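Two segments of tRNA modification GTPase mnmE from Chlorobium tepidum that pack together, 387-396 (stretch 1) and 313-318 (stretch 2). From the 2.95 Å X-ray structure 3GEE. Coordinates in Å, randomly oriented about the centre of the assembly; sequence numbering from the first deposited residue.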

# COMPACT_ATOMS: atom_id res chain seq x y z
N THR A 387 -11.75 3.06 34.56
CA THR A 387 -11.88 4.26 35.37
C THR A 387 -10.74 5.24 35.09
O THR A 387 -10.95 6.45 35.07
CB THR A 387 -11.94 3.94 36.88
OG1 THR A 387 -12.76 2.78 37.10
CG2 THR A 387 -12.51 5.11 37.66
N LEU A 388 -9.54 4.71 34.87
CA LEU A 388 -8.39 5.54 34.50
C LEU A 388 -8.59 6.18 33.13
O LEU A 388 -8.34 7.37 32.97
CB LEU A 388 -7.08 4.73 34.51
CG LEU A 388 -5.82 5.36 33.89
CD1 LEU A 388 -5.38 6.63 34.60
CD2 LEU A 388 -4.68 4.36 33.84
N LYS A 389 -9.05 5.39 32.17
CA LYS A 389 -9.32 5.89 30.82
C LYS A 389 -10.36 7.00 30.82
O LYS A 389 -10.20 8.01 30.13
CB LYS A 389 -9.72 4.75 29.87
CG LYS A 389 -8.55 3.97 29.31
CD LYS A 389 -9.01 2.87 28.36
CE LYS A 389 -7.84 2.11 27.76
NZ LYS A 389 -8.27 1.09 26.76
N GLN A 390 -11.42 6.83 31.62
CA GLN A 390 -12.50 7.82 31.70
C GLN A 390 -12.01 9.14 32.27
O GLN A 390 -12.45 10.21 31.84
CB GLN A 390 -13.67 7.29 32.52
CG GLN A 390 -15.01 7.91 32.13
CD GLN A 390 -16.11 7.66 33.15
OE1 GLN A 390 -16.01 8.09 34.30
NE2 GLN A 390 -17.16 6.96 32.74
N HIS A 391 -11.09 9.06 33.23
CA HIS A 391 -10.45 10.24 33.82
C HIS A 391 -9.53 10.94 32.82
O HIS A 391 -9.32 12.15 32.91
CB HIS A 391 -9.67 9.87 35.07
CG HIS A 391 -10.47 9.94 36.33
ND1 HIS A 391 -10.27 10.92 37.28
CD2 HIS A 391 -11.46 9.14 36.80
CE1 HIS A 391 -11.11 10.73 38.28
NE2 HIS A 391 -11.84 9.66 38.02
N MET A 392 -8.99 10.17 31.89
CA MET A 392 -8.13 10.73 30.85
C MET A 392 -8.96 11.48 29.81
O MET A 392 -8.58 12.57 29.39
CB MET A 392 -7.28 9.63 30.20
CG MET A 392 -6.30 8.99 31.16
SD MET A 392 -5.06 7.98 30.35
CE MET A 392 -6.01 6.57 29.81
N GLY A 393 -10.09 10.90 29.42
CA GLY A 393 -11.01 11.53 28.48
C GLY A 393 -11.65 12.81 29.00
O GLY A 393 -12.30 13.54 28.25
N ASP A 394 -11.46 13.07 30.29
CA ASP A 394 -11.96 14.28 30.94
C ASP A 394 -11.25 15.54 30.45
O ASP A 394 -11.85 16.62 30.42
CB ASP A 394 -11.82 14.19 32.46
CG ASP A 394 -12.81 13.21 33.09
OD1 ASP A 394 -13.73 12.74 32.39
OD2 ASP A 394 -12.65 12.92 34.30
N LEU A 395 -9.97 15.40 30.08
CA LEU A 395 -9.14 16.54 29.69
C LEU A 395 -9.73 17.35 28.53
O LEU A 395 -9.81 18.58 28.62
CB LEU A 395 -7.71 16.08 29.37
CG LEU A 395 -6.63 17.17 29.26
CD1 LEU A 395 -5.32 16.67 29.83
CD2 LEU A 395 -6.43 17.65 27.83
N VAL A 396 -10.13 16.67 27.47
CA VAL A 396 -10.71 17.33 26.29
C VAL A 396 -12.08 17.93 26.58
O VAL A 396 -12.43 19.00 26.07
CB VAL A 396 -10.77 16.42 25.04
CG1 VAL A 396 -9.38 16.12 24.53
CG2 VAL A 396 -11.54 15.12 25.32
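Stretch 2, residues 313-318: ADLILY

The packing of a helix against a β-strand illustrates how two different repeats can be brought into register: a strand turns alternate side chains to the same face, whereas a helix returns to a face every three or four residues. In the MnmE GTPase, residues 313-318 meet the helix at 387-392 and the residues after it; strand 315-318 and that helix run at 153° between N-to-C directions, not far from antiparallel, with their axes 11.3 Å apart at closest approach. As stretch 2 advances, its contacts therefore move backwards through stretch 1, from L395 to M392 to L388.

A313, in an extended backbone conformation, stays out of reach. At D314 the backbone takes helix-like angles (-72/-38) before the strand begins. The residue meets L395, whose CD1 lies 3.2 Å from the carbonyl O of D314 and 4.1 Å from its CB; the carboxylate atom OD2 is hydrogen-bonded elsewhere in the structure.

The strand opens with L315, extended at -139/124, its CA-to-CB bond directed toward stretch 1. Its CA is 7.8 Å from the CA of L395, the closest backbone register of the pair. L315 touches two residues three positions apart in sequence: its CB lies 3.7 Å from L395 CD1, and its CD2 lies 3.8 Å from M392 CG. I316, next in the alternation, makes no contact with stretch 1.

The CA-to-CB bond of L317 again points toward stretch 1. Its CD1 approaches M392 SD at 4.1 Å, while its CD2 lies 4.0 Å from L388 CD1, so one leucine side chain lies against both M392 and L388, four residues apart. M392 thus touches both inward leucines of the strand. Y318 is once more out of reach.

No hydrogen bond crosses between the stretches. The 266 Å² buried between them, both sides summed, reflects chiefly apolar side-chain packing, with the alternate strand residues L315 and L317 set against L395, M392 and L388, spaced three and four apart along stretch 1.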

# COMPACT_ATOMS: atom_id res chain seq x y z
N ALA A 313 3.17 19.25 28.15
CA ALA A 313 2.59 17.93 28.33
C ALA A 313 1.20 18.16 28.91
O ALA A 313 1.06 18.78 29.96
CB ALA A 313 3.43 17.08 29.28
N ASP A 314 0.18 17.67 28.22
CA ASP A 314 -1.21 17.96 28.59
C ASP A 314 -1.65 17.22 29.85
O ASP A 314 -2.39 17.77 30.66
CB ASP A 314 -2.16 17.62 27.44
CG ASP A 314 -1.76 18.28 26.13
OD1 ASP A 314 -1.61 19.52 26.11
OD2 ASP A 314 -1.60 17.55 25.13
N LEU A 315 -1.19 15.98 29.99
CA LEU A 315 -1.62 15.11 31.07
C LEU A 315 -0.44 14.33 31.63
O LEU A 315 0.26 13.64 30.90
CB LEU A 315 -2.72 14.16 30.58
CG LEU A 315 -3.19 12.96 31.40
CD1 LEU A 315 -3.79 13.40 32.72
CD2 LEU A 315 -4.19 12.14 30.61
N ILE A 316 -0.22 14.46 32.94
CA ILE A 316 0.80 13.68 33.62
C ILE A 316 0.14 12.59 34.45
O ILE A 316 -0.76 12.87 35.25
CB ILE A 316 1.72 14.55 34.51
CG1 ILE A 316 2.32 15.71 33.70
CG2 ILE A 316 2.83 13.69 35.11
CD1 ILE A 316 3.05 16.74 34.53
N LEU A 317 0.56 11.35 34.23
CA LEU A 317 0.16 10.24 35.08
C LEU A 317 1.36 9.84 35.93
O LEU A 317 2.36 9.34 35.40
CB LEU A 317 -0.31 9.04 34.25
CG LEU A 317 -1.49 9.12 33.27
CD1 LEU A 317 -1.72 7.75 32.64
CD2 LEU A 317 -2.77 9.62 33.91
N TYR A 318 1.27 10.09 37.23
CA TYR A 318 2.29 9.62 38.16
C TYR A 318 1.93 8.24 38.69
O TYR A 318 0.92 8.07 39.38
CB TYR A 318 2.55 10.59 39.31
CG TYR A 318 3.88 10.32 39.98
CD1 TYR A 318 5.01 11.05 39.65
CD2 TYR A 318 4.01 9.29 40.93
CE1 TYR A 318 6.24 10.79 40.25
CE2 TYR A 318 5.23 9.02 41.53
CZ TYR A 318 6.34 9.77 41.19
OH TYR A 318 7.56 9.50 41.79